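Local coordinates for protein ethyl acetate hydrolase (Pseudomonas veronii, PDB 5EFZ) that hydrolyses ethyl acetate and other short acetate esters as a homodimeric esterase in the bacterial degradation of short-chain methyl ketones, at residues 76-80 and 336-340; 33-39 and 120-126. One frame throughout, in Å; residues are numbered along the deposited sequence.

In the fold
After helix 19-22 and edge strand 26-29 the chain forms the hairpin of strands 33-34 and 40-41, whose turn begins contact 2. It then builds strands 45-51, 61-65 and 92-96 and helix 72-79 before 120-126 closes the loop at the start of helix 124-139. Contact 1 opens inside that loop, at 76-80, and closes at 336-340, so the two loops cross rather than nest. The longer one encloses the later strands of the main sheet, from 92-96 to 324-325, and the helices between them. The contacts lie on opposite sides of the chain's centre, centres about 29 Å apart: contact 2 holds the hairpin to helix 124-139, contact 1 joins helix 72-79 to the loop just after H334.

Contact 1: 76-80 and 336-340; sequences EQIYI and GLFGT
I78, near the end of helix 72-79, and G339, in an irregular loop, bring their backbones together with CA atoms 5.6 Å apart. The two branches of I78 divide the work. Its ethyl arm, CG1 and CD1, extends to the backbone of F338, where CD1 lies 3.3 Å from F338 O. With CG1 beside the backbone N (chi1 -60°), the methyl CG2 is anti to that N and meets G339, 3.6 Å from its CA. Glycine suits this spot twice over: with phi at 82° a side chain would press on the carbonyl of F338, and its absence leaves room for I78 CG2. That methyl also sits 3.4 Å above the centre of the Y79 ring plane, so the beta-branched residue braces one face of the tyrosine. Y79 OH donates a weak hydrogen bond to L337 O, 2.6 Å away, an oxygen that lies oblique to the ring. L337 CD2 packs beside the same hydroxyl at 3.8 Å. An alanine in place of I78 would lack both arms and is likely to leave a gap beside F338 and G339, with the tyrosine ring less firmly supported. Beyond the contact, L337 touches S151, the inferred nucleophile, and the loop follows H334, the inferred catalytic histidine, so the contact borders the probable active site. The F338 ring meets Y257 of helix 246-258. Helix 342-356 packs on the two helix residues, L345 against I78 and Y79, L348 against Y79, while I80 leads from the helix end onto I93 and V95 of strand 92-96 of the main sheet.

Contact 2: 33-39 and 120-126; sequences LPLEEGR and ANVRIGD
R123 reaches across to E36 and E37, and its long side chain can be followed outward. R123 CB comes no nearer than 4.2 Å to E36 OE1. CG leads on, and the chain stays extended (chi2 180°) so that CD lies across the E36 carboxylate, 3.4 Å from E36 OE1 in the conformer given. NE then donates to E37 OE2 at 2.8 Å, CZ faces that oxygen, and NH2 donates to it at 3.0 Å. This side-on salt bridge keeps E37 OE2 in the guanidinium plane, although both nitrogens come from one face of the carboxylate, whose plane is turned 57° from theirs. R123 NH1 lies close to R280, whose charge is paired with E36 OE2.

Deeper in, D126 suits its place by accepting two backbone N-H groups. E36 N donates to D126 OD1 at 2.8 Å through the syn lone pair, and R123 N to D126 OD2 at 2.8 Å. A water bound to OD2 also joins E37 N and N121 O, so this buried carboxylate is well satisfied, and the helix start would probably stabilise its negative charge. L35 supplies the apolar filling: CD2 crosses over D126 CG, while CD1 presses tightly on A120 CB at 3.5 Å, a closeness that suits a residue as small as alanine. R39 lies along A120 and is hydrogen-bonded to G118 O, and W271 of helix 263-274 covers E37, N121 and R123.

L35 to G38 form a type I turn with a G1 bulge at G38, whose positive phi suits glycine, closed by G38 N to L35 O and L35 N to R39 O, as in a 3:5 beta-hairpin. D126, the third residue of helix 124-139 in this alpha/beta hydrolase, accepts the N-H of N-cap residue R123.

Contact 1: 76-80 and 336-340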
ATOM      1  N   GLU A  76      24.136  12.367   4.664  1.00 23.03           N
ATOM      2  CA  GLU A  76      25.039  13.445   4.310  1.00 26.71           C
ATOM      3  C   GLU A  76      24.615  14.170   3.032  1.00 27.01           C
ATOM      4  O   GLU A  76      24.535  15.397   3.005  1.00 28.44           O
ATOM      5  CB  GLU A  76      26.457  12.907   4.136  1.00 32.94           C
ATOM      6  CG  GLU A  76      27.423  13.962   3.699  1.00 41.85           C
ATOM      7  CD  GLU A  76      28.750  13.392   3.271  1.00 49.22           C
ATOM      8  OE1 GLU A  76      28.867  12.151   3.167  1.00 51.90           O
ATOM      9  OE2 GLU A  76      29.675  14.189   3.042  1.00 53.34           O
ATOM     10  N   GLN A  77      24.379  13.402   1.972  1.00 22.00           N
ATOM     11  CA  GLN A  77      24.042  13.960   0.680  1.00 25.83           C
ATOM     12  C   GLN A  77      22.721  14.747   0.683  1.00 24.96           C
ATOM     13  O   GLN A  77      22.605  15.748  -0.009  1.00 25.56           O
ATOM     14  CB  GLN A  77      23.965  12.839  -0.371  1.00 25.90           C
ATOM     15  CG  GLN A  77      25.337  12.293  -0.743  1.00 35.12           C
ATOM     16  CD  GLN A  77      25.267  11.157  -1.741  1.00 41.86           C
ATOM     17  OE1 GLN A  77      24.289  10.395  -1.774  1.00 43.02           O
ATOM     18  NE2 GLN A  77      26.302  11.032  -2.560  1.00 46.51           N
ATOM     19  N   ILE A  78      21.738  14.276   1.436  1.00 23.51           N
ATOM     20  CA  ILE A  78      20.391  14.863   1.340  1.00 24.08           C
ATOM     21  C   ILE A  78      20.197  16.014   2.333  1.00 22.78           C
ATOM     22  O   ILE A  78      19.537  17.011   2.016  1.00 25.15           O
ATOM     23  CB  ILE A  78      19.319  13.774   1.556  1.00 23.20           C
ATOM     24  CG1 ILE A  78      19.475  12.680   0.490  1.00 23.64           C
ATOM     25  CG2 ILE A  78      17.888  14.366   1.522  1.00 22.77           C
ATOM     26  CD1 ILE A  78      18.787  11.389   0.861  1.00 23.25           C
ATOM     27  N   TYR A  79      20.814  15.910   3.508  1.00 19.96           N
ATOM     28  CA  TYR A  79      20.443  16.784   4.636  1.00 18.81           C
ATOM     29  C   TYR A  79      21.532  17.699   5.200  1.00 20.34           C
ATOM     30  O   TYR A  79      21.220  18.740   5.800  1.00 20.81           O
ATOM     31  CB  TYR A  79      19.903  15.921   5.782  1.00 17.05           C
ATOM     32  CG  TYR A  79      18.649  15.178   5.387  1.00 16.80           C
ATOM     33  CD1 TYR A  79      17.454  15.838   5.282  1.00 17.87           C
ATOM     34  CD2 TYR A  79      18.676  13.800   5.136  1.00 18.56           C
ATOM     35  CE1 TYR A  79      16.287  15.182   4.885  1.00 21.18           C
ATOM     36  CE2 TYR A  79      17.512  13.119   4.759  1.00 19.92           C
ATOM     37  CZ  TYR A  79      16.324  13.815   4.635  1.00 21.86           C
ATOM     38  OH  TYR A  79      15.170  13.161   4.242  1.00 21.56           O
ATOM     39  N   ILE A  80      22.795  17.343   5.017  1.00 20.25           N
ATOM     40  CA  ILE A  80      23.869  18.087   5.695  1.00 19.53           C
ATOM     41  C   ILE A  80      24.567  19.081   4.778  1.00 24.65           C
ATOM     42  O   ILE A  80      24.911  18.745   3.646  1.00 28.53           O
ATOM     43  CB  ILE A  80      24.909  17.105   6.295  1.00 25.59           C
ATOM     44  CG1 ILE A  80      24.229  16.203   7.325  1.00 24.60           C
ATOM     45  CG2 ILE A  80      26.121  17.889   6.876  1.00 21.63           C
ATOM     46  CD1 ILE A  80      25.149  15.071   7.874  1.00 25.70           C
ATOM     47  N   GLY A 336       9.969  10.415   0.036  1.00 17.28           N
ATOM     48  CA  GLY A 336      10.404  11.811   0.059  1.00 18.91           C
ATOM     49  C   GLY A 336      11.602  11.962   0.998  1.00 19.27           C
ATOM     50  O   GLY A 336      12.329  12.941   0.915  1.00 20.69           O
ATOM     51  N   LEU A 337      11.852  10.975   1.864  1.00 17.88           N
ATOM     52  CA  LEU A 337      13.063  11.003   2.688  1.00 15.97           C
ATOM     53  C   LEU A 337      14.327  10.978   1.828  1.00 17.69           C
ATOM     54  O   LEU A 337      15.384  11.419   2.269  1.00 19.44           O
ATOM     55  CB  LEU A 337      13.099   9.825   3.671  1.00 17.63           C
ATOM     56  CG  LEU A 337      12.129   9.883   4.858  1.00 17.67           C
ATOM     57  CD1 LEU A 337      12.106   8.522   5.566  1.00 17.02           C
ATOM     58  CD2 LEU A 337      12.525  11.008   5.833  1.00 19.52           C
ATOM     59  N   PHE A 338      14.215  10.440   0.612  1.00 15.85           N
ATOM     60  CA  PHE A 338      15.352  10.313  -0.288  1.00 17.40           C
ATOM     61  C   PHE A 338      15.753  11.660  -0.926  1.00 19.07           C
ATOM     62  O   PHE A 338      16.702  11.729  -1.714  1.00 19.88           O
ATOM     63  CB  PHE A 338      15.039   9.297  -1.383  1.00 20.36           C
ATOM     64  CG  PHE A 338      15.171   7.858  -0.930  1.00 25.15           C
ATOM     65  CD1 PHE A 338      15.408   7.546   0.417  1.00 27.26           C
ATOM     66  CD2 PHE A 338      15.082   6.821  -1.854  1.00 30.26           C
ATOM     67  CE1 PHE A 338      15.543   6.213   0.845  1.00 29.51           C
ATOM     68  CE2 PHE A 338      15.247   5.486  -1.446  1.00 27.22           C
ATOM     69  CZ  PHE A 338      15.469   5.182  -0.105  1.00 29.12           C
ATOM     70  N   GLY A 339      15.055  12.720  -0.576  1.00 19.00           N
ATOM     71  CA  GLY A 339      15.422  14.035  -1.079  1.00 17.39           C
ATOM     72  C   GLY A 339      14.918  14.377  -2.475  1.00 18.24           C
ATOM     73  O   GLY A 339      15.474  15.249  -3.136  1.00 19.55           O
ATOM     74  N   THR A 340      13.860  13.707  -2.923  1.00 15.26           N
ATOM     75  CA  THR A 340      13.257  13.984  -4.217  1.00 15.69           C
ATOM     76  C   THR A 340      12.461  15.295  -4.289  1.00 17.49           C
ATOM     77  O   THR A 340      12.249  15.850  -5.378  1.00 16.98           O
ATOM     78  CB  THR A 340      12.291  12.832  -4.607  1.00 19.86           C
ATOM     79  OG1 THR A 340      11.443  12.546  -3.484  1.00 19.98           O
ATOM     80  CG2 THR A 340      13.109  11.571  -4.934  1.00 17.65           C
TER

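Contact 2: 33-39 and 120-126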
ATOM      1  N   LEU A  33      28.962  -6.085  22.880  1.00 30.17           N
ATOM      2  CA  LEU A  33      27.601  -5.559  22.981  1.00 29.54           C
ATOM      3  C   LEU A  33      26.658  -6.699  23.320  1.00 29.92           C
ATOM      4  O   LEU A  33      26.365  -7.526  22.458  1.00 27.02           O
ATOM      5  CB  LEU A  33      27.175  -4.876  21.672  1.00 28.97           C
ATOM      6  CG  LEU A  33      25.779  -4.250  21.654  1.00 26.15           C
ATOM      7  CD1 LEU A  33      25.704  -3.148  22.709  1.00 27.97           C
ATOM      8  CD2 LEU A  33      25.433  -3.673  20.276  1.00 25.01           C
ATOM      9  N   PRO A  34      26.211  -6.775  24.585  1.00 31.22           N
ATOM     10  CA  PRO A  34      25.187  -7.766  24.917  1.00 32.07           C
ATOM     11  C   PRO A  34      23.856  -7.319  24.326  1.00 28.97           C
ATOM     12  O   PRO A  34      23.410  -6.204  24.585  1.00 33.31           O
ATOM     13  CB  PRO A  34      25.183  -7.781  26.456  1.00 34.69           C
ATOM     14  CG  PRO A  34      25.690  -6.438  26.833  1.00 37.57           C
ATOM     15  CD  PRO A  34      26.628  -5.984  25.753  1.00 34.87           C
ATOM     16  N   LEU A  35      23.256  -8.154  23.489  1.00 24.66           N
ATOM     17  CA  LEU A  35      22.068  -7.746  22.761  1.00 24.96           C
ATOM     18  C   LEU A  35      20.836  -8.044  23.562  1.00 27.20           C
ATOM     19  O   LEU A  35      20.839  -8.975  24.354  1.00 24.91           O
ATOM     20  CB  LEU A  35      21.996  -8.447  21.420  1.00 23.03           C
ATOM     21  CG  LEU A  35      23.113  -8.101  20.461  1.00 23.06           C
ATOM     22  CD1 LEU A  35      23.032  -9.017  19.247  1.00 21.65           C
ATOM     23  CD2 LEU A  35      23.029  -6.615  20.036  1.00 21.96           C
ATOM     24  N   GLU A  36      19.784  -7.247  23.369  0.56 26.79           N
ATOM     25  CA  GLU A  36      18.546  -7.445  24.114  0.56 27.74           C
ATOM     26  C   GLU A  36      18.015  -8.876  23.960  0.56 27.13           C
ATOM     27  O   GLU A  36      17.606  -9.496  24.946  0.56 27.01           O
ATOM     28  CB  GLU A  36      17.470  -6.437  23.678  0.56 27.35           C
ATOM     29  CG  GLU A  36      16.190  -6.528  24.524  0.56 31.19           C
ATOM     30  CD  GLU A  36      15.211  -5.384  24.275  0.56 31.67           C
ATOM     31  OE1 GLU A  36      15.620  -4.374  23.679  0.56 28.99           O
ATOM     32  OE2 GLU A  36      14.027  -5.504  24.659  0.56 33.05           O
ATOM     33  N   GLU A  37      18.056  -9.410  22.739  1.00 26.15           N
ATOM     34  CA  GLU A  37      17.530 -10.756  22.474  1.00 29.56           C
ATOM     35  C   GLU A  37      18.337 -11.875  23.131  1.00 29.37           C
ATOM     36  O   GLU A  37      17.915 -13.037  23.122  1.00 30.22           O
ATOM     37  CB  GLU A  37      17.467 -11.037  20.962  1.00 27.92           C
ATOM     38  CG  GLU A  37      16.276 -10.414  20.271  1.00 29.38           C
ATOM     39  CD  GLU A  37      14.947 -10.880  20.856  1.00 33.67           C
ATOM     40  OE1 GLU A  37      14.536 -12.022  20.567  1.00 35.75           O
ATOM     41  OE2 GLU A  37      14.323 -10.107  21.616  1.00 33.72           O
ATOM     42  N   GLY A  38      19.508 -11.561  23.663  1.00 28.12           N
ATOM     43  CA  GLY A  38      20.222 -12.554  24.441  1.00 31.52           C
ATOM     44  C   GLY A  38      21.611 -12.955  23.994  1.00 32.19           C
ATOM     45  O   GLY A  38      22.390 -13.475  24.782  1.00 35.11           O
ATOM     46  N   ARG A  39      21.932 -12.734  22.733  1.00 30.69           N
ATOM     47  CA  ARG A  39      23.279 -13.032  22.266  1.00 30.35           C
ATOM     48  C   ARG A  39      24.243 -11.878  22.557  1.00 30.54           C
ATOM     49  O   ARG A  39      23.825 -10.727  22.686  1.00 28.58           O
ATOM     50  CB  ARG A  39      23.243 -13.350  20.768  1.00 28.72           C
ATOM     51  CG  ARG A  39      22.451 -14.630  20.479  1.00 31.35           C
ATOM     52  CD  ARG A  39      22.375 -14.952  18.996  1.00 28.67           C
ATOM     53  NE  ARG A  39      23.650 -15.424  18.472  1.00 27.67           N
ATOM     54  CZ  ARG A  39      23.894 -15.587  17.179  1.00 27.41           C
ATOM     55  NH1 ARG A  39      22.953 -15.304  16.290  1.00 25.62           N
ATOM     56  NH2 ARG A  39      25.075 -16.023  16.782  1.00 28.60           N
ATOM     57  N   ALA A 120      22.811 -12.112  14.596  1.00 22.77           N
ATOM     58  CA  ALA A 120      21.822 -12.065  15.675  1.00 24.57           C
ATOM     59  C   ALA A 120      20.641 -11.162  15.340  1.00 23.44           C
ATOM     60  O   ALA A 120      20.720 -10.315  14.451  1.00 22.20           O
ATOM     61  CB  ALA A 120      22.484 -11.587  16.982  1.00 24.72           C
ATOM     62  N   ASN A 121      19.533 -11.364  16.051  1.00 22.45           N
ATOM     63  CA  ASN A 121      18.399 -10.461  15.942  1.00 21.49           C
ATOM     64  C   ASN A 121      18.731  -9.207  16.740  1.00 22.99           C
ATOM     65  O   ASN A 121      18.905  -9.283  17.947  1.00 26.65           O
ATOM     66  CB  ASN A 121      17.126 -11.137  16.458  1.00 22.41           C
ATOM     67  CG  ASN A 121      16.644 -12.226  15.530  1.00 24.83           C
ATOM     68  OD1 ASN A 121      16.803 -12.127  14.312  1.00 23.27           O
ATOM     69  ND2 ASN A 121      16.050 -13.261  16.094  1.00 26.32           N
ATOM     70  N   VAL A 122      18.861  -8.076  16.046  1.00 18.96           N
ATOM     71  CA  VAL A 122      19.231  -6.819  16.681  1.00 18.91           C
ATOM     72  C   VAL A 122      17.991  -5.913  16.798  1.00 19.40           C
ATOM     73  O   VAL A 122      17.174  -5.831  15.869  1.00 16.84           O
ATOM     74  CB  VAL A 122      20.336  -6.117  15.881  1.00 19.66           C
ATOM     75  CG1 VAL A 122      20.742  -4.791  16.531  1.00 17.62           C
ATOM     76  CG2 VAL A 122      21.562  -7.040  15.758  1.00 22.19           C
ATOM     77  N   ARG A 123      17.839  -5.266  17.948  1.00 18.17           N
ATOM     78  CA  ARG A 123      16.706  -4.379  18.183  1.00 18.21           C
ATOM     79  C   ARG A 123      17.136  -2.904  18.127  1.00 17.84           C
ATOM     80  O   ARG A 123      18.330  -2.584  18.270  1.00 17.45           O
ATOM     81  CB  ARG A 123      16.041  -4.677  19.551  1.00 19.18           C
ATOM     82  CG  ARG A 123      15.245  -6.008  19.609  1.00 18.49           C
ATOM     83  CD  ARG A 123      14.619  -6.209  21.006  1.00 20.59           C
ATOM     84  NE  ARG A 123      13.786  -7.427  21.045  1.00 23.92           N
ATOM     85  CZ  ARG A 123      12.496  -7.481  20.708  1.00 23.80           C
ATOM     86  NH1 ARG A 123      11.854  -6.400  20.292  1.00 23.08           N
ATOM     87  NH2 ARG A 123      11.844  -8.641  20.796  1.00 26.57           N
ATOM     88  N   ILE A 124      16.155  -2.023  17.933  1.00 19.31           N
ATOM     89  CA  ILE A 124      16.400  -0.575  17.973  1.00 16.74           C
ATOM     90  C   ILE A 124      17.159  -0.201  19.251  1.00 18.16           C
ATOM     91  O   ILE A 124      18.109   0.597  19.209  1.00 18.21           O
ATOM     92  CB  ILE A 124      15.084   0.207  17.901  1.00 17.40           C
ATOM     93  CG1 ILE A 124      14.393  -0.007  16.534  1.00 17.80           C
ATOM     94  CG2 ILE A 124      15.317   1.710  18.172  1.00 17.29           C
ATOM     95  CD1 ILE A 124      15.109   0.627  15.341  1.00 17.12           C
ATOM     96  N   GLY A 125      16.773  -0.802  20.378  1.00 17.74           N
ATOM     97  CA  GLY A 125      17.441  -0.493  21.641  1.00 19.93           C
ATOM     98  C   GLY A 125      18.927  -0.855  21.648  1.00 20.28           C
ATOM     99  O   GLY A 125      19.736  -0.209  22.341  1.00 20.46           O
ATOM    100  N   ASP A 126      19.308  -1.896  20.898  1.00 18.45           N
ATOM    101  CA  ASP A 126      20.724  -2.255  20.804  1.00 20.96           C
ATOM    102  C   ASP A 126      21.508  -1.164  20.075  1.00 21.42           C
ATOM    103  O   ASP A 126      22.582  -0.801  20.517  1.00 21.28           O
ATOM    104  CB  ASP A 126      20.898  -3.614  20.087  1.00 20.82           C
ATOM    105  CG  ASP A 126      20.215  -4.764  20.834  1.00 23.46           C
ATOM    106  OD1 ASP A 126      20.366  -4.855  22.077  1.00 22.91           O
ATOM    107  OD2 ASP A 126      19.526  -5.592  20.171  1.00 23.73           O
TER
HETATM  108  O   HOH W   1      18.561  -7.982  20.333  1.00 21.79           O
HETATM  109  O   HOH W   2      15.995 -13.770  18.977  1.00 47.37           O
HETATM  110  O   HOH W   3      20.420 -11.568  19.973  1.00 37.71           O